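NAD-dependent formate dehydrogenase gamma subunit (Cupriavidus necator, PDB 6VW7) carries a [2Fe-2S] cluster in a thioredoxin-like domain and probably passes electrons within the NAD-dependent formate dehydrogenase, next to the beta subunit. Local coordinates at residues A[19-24]-A[51-56]; A[67-70]-A[75-78]; A[101-106]-A[151-156]. All blocks are in the same frame, centred on the assembly; numbering follows the deposited sequence. Where two conformers were deposited one is given.

Contact 1: residues A[19-24]-A[51-56]; sequences AIVAAR and PVIARA
Segments 19-24 and 51-56, on helices 14-24 and 50-57, run nearly parallel, their axes 9.8 Å apart and crossing at -18°; Val21 and Ile53 have the nearest CA atoms, 6.3 Å apart. Val21 carries the contact with both of its methyl groups. Its CG1 lies anti to the backbone N (chi1 170°), and this branch presses on the single methyl of Ala56. Val21 CG1 and Ala56 CB are 3.4 Å apart, tighter than usual for two carbons. Val21 CG1 also lies 4.1 Å from Val52 O, one turn before Ala56. The other branch, CG2, reaches Ile53 CG1 at 3.8 Å, and the two side chains cross at about a right angle. Val52 adds a looser touch, with its CG1 4.3 Å from Val21 CG2. The interface between the segments is small and wholly apolar in its side chains. Val21 and Ile53 are buried. The contact belongs to the helical N-terminal part of the chain, away from the cluster site. Ile53 also packs on Leu31 of helix 31-42 and on Val64 of helix 61-70, while Ile20 rests on Glu37 and Thr41 of helix 31-42.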
# COMPACT_ATOMS: atom_id res chain seq x y z
N ALA A 19 -1.36 -33.05 -0.25
CA ALA A 19 -0.47 -32.79 0.88
C ALA A 19 -0.53 -31.33 1.29
O ALA A 19 -0.48 -31.01 2.49
CB ALA A 19 0.96 -33.17 0.52
N ILE A 20 -0.54 -30.42 0.32
CA ILE A 20 -0.66 -29.00 0.61
C ILE A 20 -1.89 -28.74 1.47
O ILE A 20 -1.85 -28.00 2.47
CB ILE A 20 -0.70 -28.18 -0.69
CG1 ILE A 20 0.68 -28.10 -1.35
CG2 ILE A 20 -1.32 -26.81 -0.45
CD1 ILE A 20 0.61 -27.59 -2.80
N VAL A 21 -3.01 -29.35 1.08
CA VAL A 21 -4.27 -29.18 1.82
C VAL A 21 -4.14 -29.79 3.21
O VAL A 21 -4.54 -29.18 4.21
CB VAL A 21 -5.42 -29.82 1.02
CG1 VAL A 21 -6.68 -29.90 1.84
CG2 VAL A 21 -5.65 -29.10 -0.31
N ALA A 22 -3.56 -31.00 3.29
CA ALA A 22 -3.48 -31.71 4.56
C ALA A 22 -2.59 -30.99 5.57
O ALA A 22 -2.85 -31.06 6.78
CB ALA A 22 -2.96 -33.14 4.34
N ALA A 23 -1.53 -30.33 5.11
CA ALA A 23 -0.66 -29.59 6.01
C ALA A 23 -1.36 -28.35 6.57
O ALA A 23 -0.97 -27.85 7.64
CB ALA A 23 0.62 -29.16 5.29
N ARG A 24 -2.36 -27.83 5.87
CA ARG A 24 -2.98 -26.56 6.25
C ARG A 24 -4.37 -26.72 6.83
O ARG A 24 -5.00 -25.72 7.20
CB ARG A 24 -3.02 -25.63 5.03
CG ARG A 24 -1.64 -25.14 4.64
CD ARG A 24 -1.59 -24.41 3.31
NE ARG A 24 -0.23 -23.93 3.07
CZ ARG A 24 0.78 -24.72 2.72
NH1 ARG A 24 0.58 -26.02 2.55
NH2 ARG A 24 1.99 -24.22 2.55
N PRO A 51 -12.83 -30.70 -4.76
CA PRO A 51 -13.34 -31.71 -3.82
C PRO A 51 -12.37 -32.04 -2.70
O PRO A 51 -12.80 -32.30 -1.57
CB PRO A 51 -13.61 -32.93 -4.72
CG PRO A 51 -13.80 -32.35 -6.09
CD PRO A 51 -12.83 -31.21 -6.15
N VAL A 52 -11.07 -32.02 -2.99
CA VAL A 52 -10.09 -32.32 -1.95
C VAL A 52 -10.09 -31.22 -0.89
O VAL A 52 -10.11 -31.49 0.31
CB VAL A 52 -8.69 -32.49 -2.58
CG1 VAL A 52 -7.63 -32.71 -1.51
CG2 VAL A 52 -8.72 -33.61 -3.60
N ILE A 53 -10.08 -29.97 -1.34
CA ILE A 53 -10.14 -28.85 -0.40
C ILE A 53 -11.43 -28.90 0.40
O ILE A 53 -11.41 -28.85 1.64
CB ILE A 53 -10.01 -27.52 -1.16
CG1 ILE A 53 -8.66 -27.44 -1.88
CG2 ILE A 53 -10.27 -26.32 -0.24
CD1 ILE A 53 -8.65 -26.47 -3.05
N ALA A 54 -12.56 -29.08 -0.28
CA ALA A 54 -13.86 -29.06 0.37
C ALA A 54 -13.94 -30.08 1.50
O ALA A 54 -14.33 -29.76 2.62
CB ALA A 54 -14.97 -29.30 -0.65
N ARG A 55 -13.54 -31.34 1.21
CA ARG A 55 -13.59 -32.39 2.21
C ARG A 55 -12.71 -32.05 3.42
O ARG A 55 -13.12 -32.27 4.56
CB ARG A 55 -13.17 -33.72 1.60
CG ARG A 55 -12.93 -34.83 2.60
CD ARG A 55 -12.97 -36.20 1.93
NE ARG A 55 -12.42 -37.24 2.80
CZ ARG A 55 -12.69 -38.53 2.68
NH1 ARG A 55 -13.52 -38.96 1.74
NH2 ARG A 55 -12.13 -39.41 3.51
N ALA A 56 -11.49 -31.57 3.18
CA ALA A 56 -10.58 -31.35 4.30
C ALA A 56 -11.04 -30.21 5.20
O ALA A 56 -10.82 -30.26 6.42
CB ALA A 56 -9.18 -31.07 3.78

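Contact 2: residues A[67-70]-A[75-78]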
# COMPACT_ATOMS: atom_id res chain seq x y z
N VAL A 67 -15.29 -19.03 -3.72
CA VAL A 67 -14.13 -18.26 -3.28
C VAL A 67 -13.13 -18.11 -4.42
O VAL A 67 -12.65 -17.00 -4.70
CB VAL A 67 -13.50 -18.93 -2.04
CG1 VAL A 67 -12.10 -18.35 -1.73
CG2 VAL A 67 -14.46 -18.81 -0.84
N ILE A 68 -12.82 -19.21 -5.12
CA ILE A 68 -11.88 -19.15 -6.24
C ILE A 68 -12.36 -18.14 -7.27
O ILE A 68 -11.57 -17.33 -7.79
CB ILE A 68 -11.71 -20.55 -6.86
CG1 ILE A 68 -11.04 -21.51 -5.87
CG2 ILE A 68 -10.88 -20.46 -8.13
CD1 ILE A 68 -11.15 -22.99 -6.29
N THR A 69 -13.66 -18.15 -7.57
CA THR A 69 -14.23 -17.25 -8.56
C THR A 69 -14.25 -15.80 -8.09
O THR A 69 -14.09 -14.88 -8.90
CB THR A 69 -15.65 -17.73 -8.92
OG1 THR A 69 -15.55 -18.97 -9.63
CG2 THR A 69 -16.37 -16.72 -9.78
N PHE A 70 -14.44 -15.57 -6.79
CA PHE A 70 -14.57 -14.20 -6.28
C PHE A 70 -13.27 -13.42 -6.43
O PHE A 70 -13.28 -12.24 -6.77
CB PHE A 70 -15.01 -14.25 -4.81
CG PHE A 70 -15.22 -12.87 -4.18
CD1 PHE A 70 -16.45 -12.24 -4.26
CD2 PHE A 70 -14.18 -12.23 -3.51
CE1 PHE A 70 -16.65 -10.98 -3.68
CE2 PHE A 70 -14.37 -10.98 -2.92
CZ PHE A 70 -15.62 -10.35 -3.02
N ARG A 75 -6.33 -18.09 -10.52
CA ARG A 75 -6.68 -18.54 -11.86
C ARG A 75 -6.95 -20.04 -11.83
O ARG A 75 -6.34 -20.78 -11.06
CB ARG A 75 -5.61 -18.19 -12.90
CG ARG A 75 -4.18 -18.47 -12.51
CD ARG A 75 -3.22 -17.93 -13.58
NE ARG A 75 -3.19 -16.47 -13.62
CZ ARG A 75 -3.68 -15.71 -14.60
NH1 ARG A 75 -4.25 -16.27 -15.66
NH2 ARG A 75 -3.59 -14.40 -14.52
N GLN A 76 -7.90 -20.46 -12.66
CA GLN A 76 -8.31 -21.85 -12.75
C GLN A 76 -7.73 -22.58 -13.95
O GLN A 76 -8.03 -23.75 -14.16
CB GLN A 76 -9.84 -21.95 -12.76
CG GLN A 76 -10.45 -21.55 -11.43
CD GLN A 76 -11.96 -21.52 -11.44
OE1 GLN A 76 -12.61 -22.41 -10.87
NE2 GLN A 76 -12.54 -20.50 -12.07
N GLN A 77 -6.92 -21.90 -14.76
CA GLN A 77 -6.23 -22.51 -15.89
C GLN A 77 -4.83 -21.90 -15.95
O GLN A 77 -4.64 -20.75 -15.54
CB GLN A 77 -6.97 -22.26 -17.21
N PRO A 78 -3.85 -22.63 -16.47
CA PRO A 78 -2.48 -22.10 -16.50
C PRO A 78 -2.40 -20.79 -17.28
O PRO A 78 -3.13 -20.57 -18.24
CB PRO A 78 -1.68 -23.21 -17.19
CG PRO A 78 -2.50 -24.44 -17.00
CD PRO A 78 -3.92 -24.00 -17.02
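Ile68 and Gln76 make the main touch between the last turn of helix 61-70 and the loop that follows it. The CG2 methyl of Ile68 meets the middle of the glutamine chain, 3.5 Å from Gln76 CG and 3.6 Å from Gln76 CD. The carbonyl end of the amide is also near, with Gln76 OE1 3.8 Å from Ile68 CG2. Gln76 leaves its backbone with CG anti to the carbonyl carbon (chi1 -69°) and is extended beyond CG. This carries the amide past the methyl toward Thr69. Gln76 NE2 is then 4.2 Å from Thr69 OG1, a loose approach. The threonine hydroxyl has its polar partner within its own helix, in a hydrogen bond to His65 O. Further out, Ile68 also packs on Leu35 of helix 31-42 and on Ile45, and Gln76 packs on Asp47. Arg75 helps to place the loop: its backbone N is hydrogen-bonded to Gln39 OE1, and its backbone also bonds to that of Ile45. On the helix, Val67 packs on Gly284 and Phe70 on Gly287 of the neighbouring beta subunit. The arrangement is a helix end with its following loop folded back against it. It lies where the chain leaves the N-terminal helices for strand 82-87 of the thioredoxin-like [2Fe-2S] ferredoxin fold.

Contact 3: residues A[101-106]-A[151-156]; sequences AEHAQR and RRFDAL
His103 on helix 97-108 reaches across to Asp154 on helix 150-160. The segment axes cross at -38° and come within 10.4 Å. From CB, the side chain sets out with CG anti to the backbone N, which aims the ring at the second helix. On one side of the ring tip, CD2 lies 4.2 Å from CD2 of Phe153 and 3.7 Å from Asp154 OD1. CE1, on the other side of NE2, is 3.6 Å from Asp154 OD2. NE2 at the tip gives a hydrogen bond to Asp154 OD1 at 2.8 Å with an N-H...O angle of 154°. The carboxylate sits at the edge of the imidazole. OD1 is met on its syn side, but 32° out of the carboxylate plane. Beside this polar pair, Ala104 CB lies over one face of the Phe153 ring, 3.4 Å from CZ. Leu100 and Leu108 of helix 97-108 and Val148 also pack on this ring, while Ala107 touches Asp154. Phe153 is buried, whereas His103 and Asp154 are partly exposed. The Phe153 side chain is about 11 Å from that of Cys87, a cluster-binding residue. The contact thus joins two helices of the thioredoxin-like domain by an aromatic-alanine packing and a histidine-carboxylate bond. The nearby carboxylate would probably favour a protonated imidazole, and a positive ring would add an electrostatic pull to the hydrogen bond.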
# COMPACT_ATOMS: atom_id res chain seq x y z
N ALA A 101 -1.31 0.80 -21.93
CA ALA A 101 -2.18 -0.37 -22.05
C ALA A 101 -2.61 -0.59 -23.50
O ALA A 101 -2.72 -1.73 -23.95
CB ALA A 101 -3.40 -0.21 -21.15
N GLU A 102 -2.88 0.49 -24.24
CA GLU A 102 -3.21 0.34 -25.65
C GLU A 102 -2.02 -0.20 -26.42
O GLU A 102 -2.17 -1.08 -27.28
CB GLU A 102 -3.64 1.68 -26.24
CG GLU A 102 -4.89 2.27 -25.64
CD GLU A 102 -5.00 3.76 -25.91
OE1 GLU A 102 -5.83 4.44 -25.25
OE2 GLU A 102 -4.24 4.27 -26.77
N HIS A 103 -0.82 0.33 -26.14
CA HIS A 103 0.37 -0.16 -26.83
C HIS A 103 0.64 -1.62 -26.51
O HIS A 103 0.98 -2.40 -27.40
CB HIS A 103 1.59 0.68 -26.47
CG HIS A 103 2.87 0.10 -26.98
ND1 HIS A 103 3.20 0.12 -28.32
CD2 HIS A 103 3.87 -0.57 -26.36
CE1 HIS A 103 4.37 -0.49 -28.49
NE2 HIS A 103 4.79 -0.91 -27.31
N ALA A 104 0.51 -1.99 -25.24
CA ALA A 104 0.82 -3.36 -24.84
C ALA A 104 -0.03 -4.36 -25.61
O ALA A 104 0.47 -5.41 -26.04
CB ALA A 104 0.61 -3.53 -23.34
N GLN A 105 -1.30 -4.04 -25.83
CA GLN A 105 -2.18 -4.95 -26.57
C GLN A 105 -1.80 -5.01 -28.04
O GLN A 105 -1.84 -6.09 -28.65
CB GLN A 105 -3.63 -4.51 -26.39
CG GLN A 105 -4.14 -4.74 -24.98
CD GLN A 105 -5.46 -4.04 -24.71
OE1 GLN A 105 -6.53 -4.59 -24.95
NE2 GLN A 105 -5.38 -2.81 -24.22
N ARG A 106 -1.40 -3.88 -28.63
CA ARG A 106 -0.93 -3.90 -30.01
C ARG A 106 0.38 -4.68 -30.14
O ARG A 106 0.54 -5.48 -31.06
CB ARG A 106 -0.79 -2.48 -30.56
CG ARG A 106 -2.13 -1.76 -30.75
CD ARG A 106 -1.99 -0.39 -31.43
NE ARG A 106 -0.92 0.43 -30.86
CZ ARG A 106 -1.13 1.46 -30.04
NH1 ARG A 106 -2.37 1.80 -29.70
NH2 ARG A 106 -0.10 2.16 -29.57
N ARG A 151 8.68 2.14 -25.44
CA ARG A 151 10.01 1.58 -25.67
C ARG A 151 10.39 0.62 -24.55
O ARG A 151 10.76 -0.53 -24.81
CB ARG A 151 11.04 2.71 -25.80
N ARG A 152 10.29 1.06 -23.29
CA ARG A 152 10.70 0.19 -22.19
C ARG A 152 9.84 -1.06 -22.11
O ARG A 152 10.35 -2.13 -21.75
CB ARG A 152 10.66 0.95 -20.86
CG ARG A 152 11.69 2.07 -20.76
CD ARG A 152 11.81 2.62 -19.34
NE ARG A 152 11.54 4.06 -19.29
CZ ARG A 152 12.43 4.98 -18.92
NH1 ARG A 152 13.65 4.62 -18.56
NH2 ARG A 152 12.09 6.27 -18.91
N PHE A 153 8.55 -0.95 -22.43
CA PHE A 153 7.70 -2.14 -22.45
C PHE A 153 8.22 -3.17 -23.45
O PHE A 153 8.43 -4.34 -23.10
CB PHE A 153 6.25 -1.77 -22.77
CG PHE A 153 5.30 -2.93 -22.68
CD1 PHE A 153 4.73 -3.30 -21.47
CD2 PHE A 153 4.98 -3.68 -23.81
CE1 PHE A 153 3.86 -4.38 -21.40
CE2 PHE A 153 4.11 -4.75 -23.74
CZ PHE A 153 3.55 -5.10 -22.53
N ASP A 154 8.44 -2.75 -24.70
CA ASP A 154 8.94 -3.68 -25.71
C ASP A 154 10.27 -4.28 -25.29
O ASP A 154 10.53 -5.46 -25.52
CB ASP A 154 9.08 -2.99 -27.06
CG ASP A 154 7.75 -2.52 -27.62
OD1 ASP A 154 6.70 -2.91 -27.06
OD2 ASP A 154 7.76 -1.79 -28.63
N ALA A 155 11.13 -3.47 -24.66
CA ALA A 155 12.42 -3.97 -24.19
C ALA A 155 12.24 -5.07 -23.15
O ALA A 155 12.86 -6.13 -23.25
CB ALA A 155 13.26 -2.82 -23.63
N LEU A 156 11.38 -4.84 -22.16
CA LEU A 156 11.22 -5.84 -21.11
C LEU A 156 10.53 -7.10 -21.62
O LEU A 156 10.84 -8.20 -21.16
CB LEU A 156 10.50 -5.23 -19.90
CG LEU A 156 8.98 -5.00 -19.85
CD1 LEU A 156 8.26 -6.24 -19.35
CD2 LEU A 156 8.68 -3.81 -18.95

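Overall arrangement
Contacts 1 and 2 lie on the same side of the chain's centre, with centres about 17 Å apart. Contact 3 lies on the opposite side, with its centre about 40 Å from that of contact 1. Contacts 1 and 3 each join two helices, while contact 2 joins a helix end to a loop. All three are partly buried. Contact 2 is nearest the chain's centre, and its helix also borders the beta subunit. Contacts 1 and 2 both pack on helix 31-42. Helix 61-70 supplies part of contact 2 and also packs against Ile53 and Ala54 of segment 51-56. Chemistry differs with place: apolar in contact 1, methyl against amide chain in contact 2, and hydrogen-bonded beside an aromatic ring in contact 3.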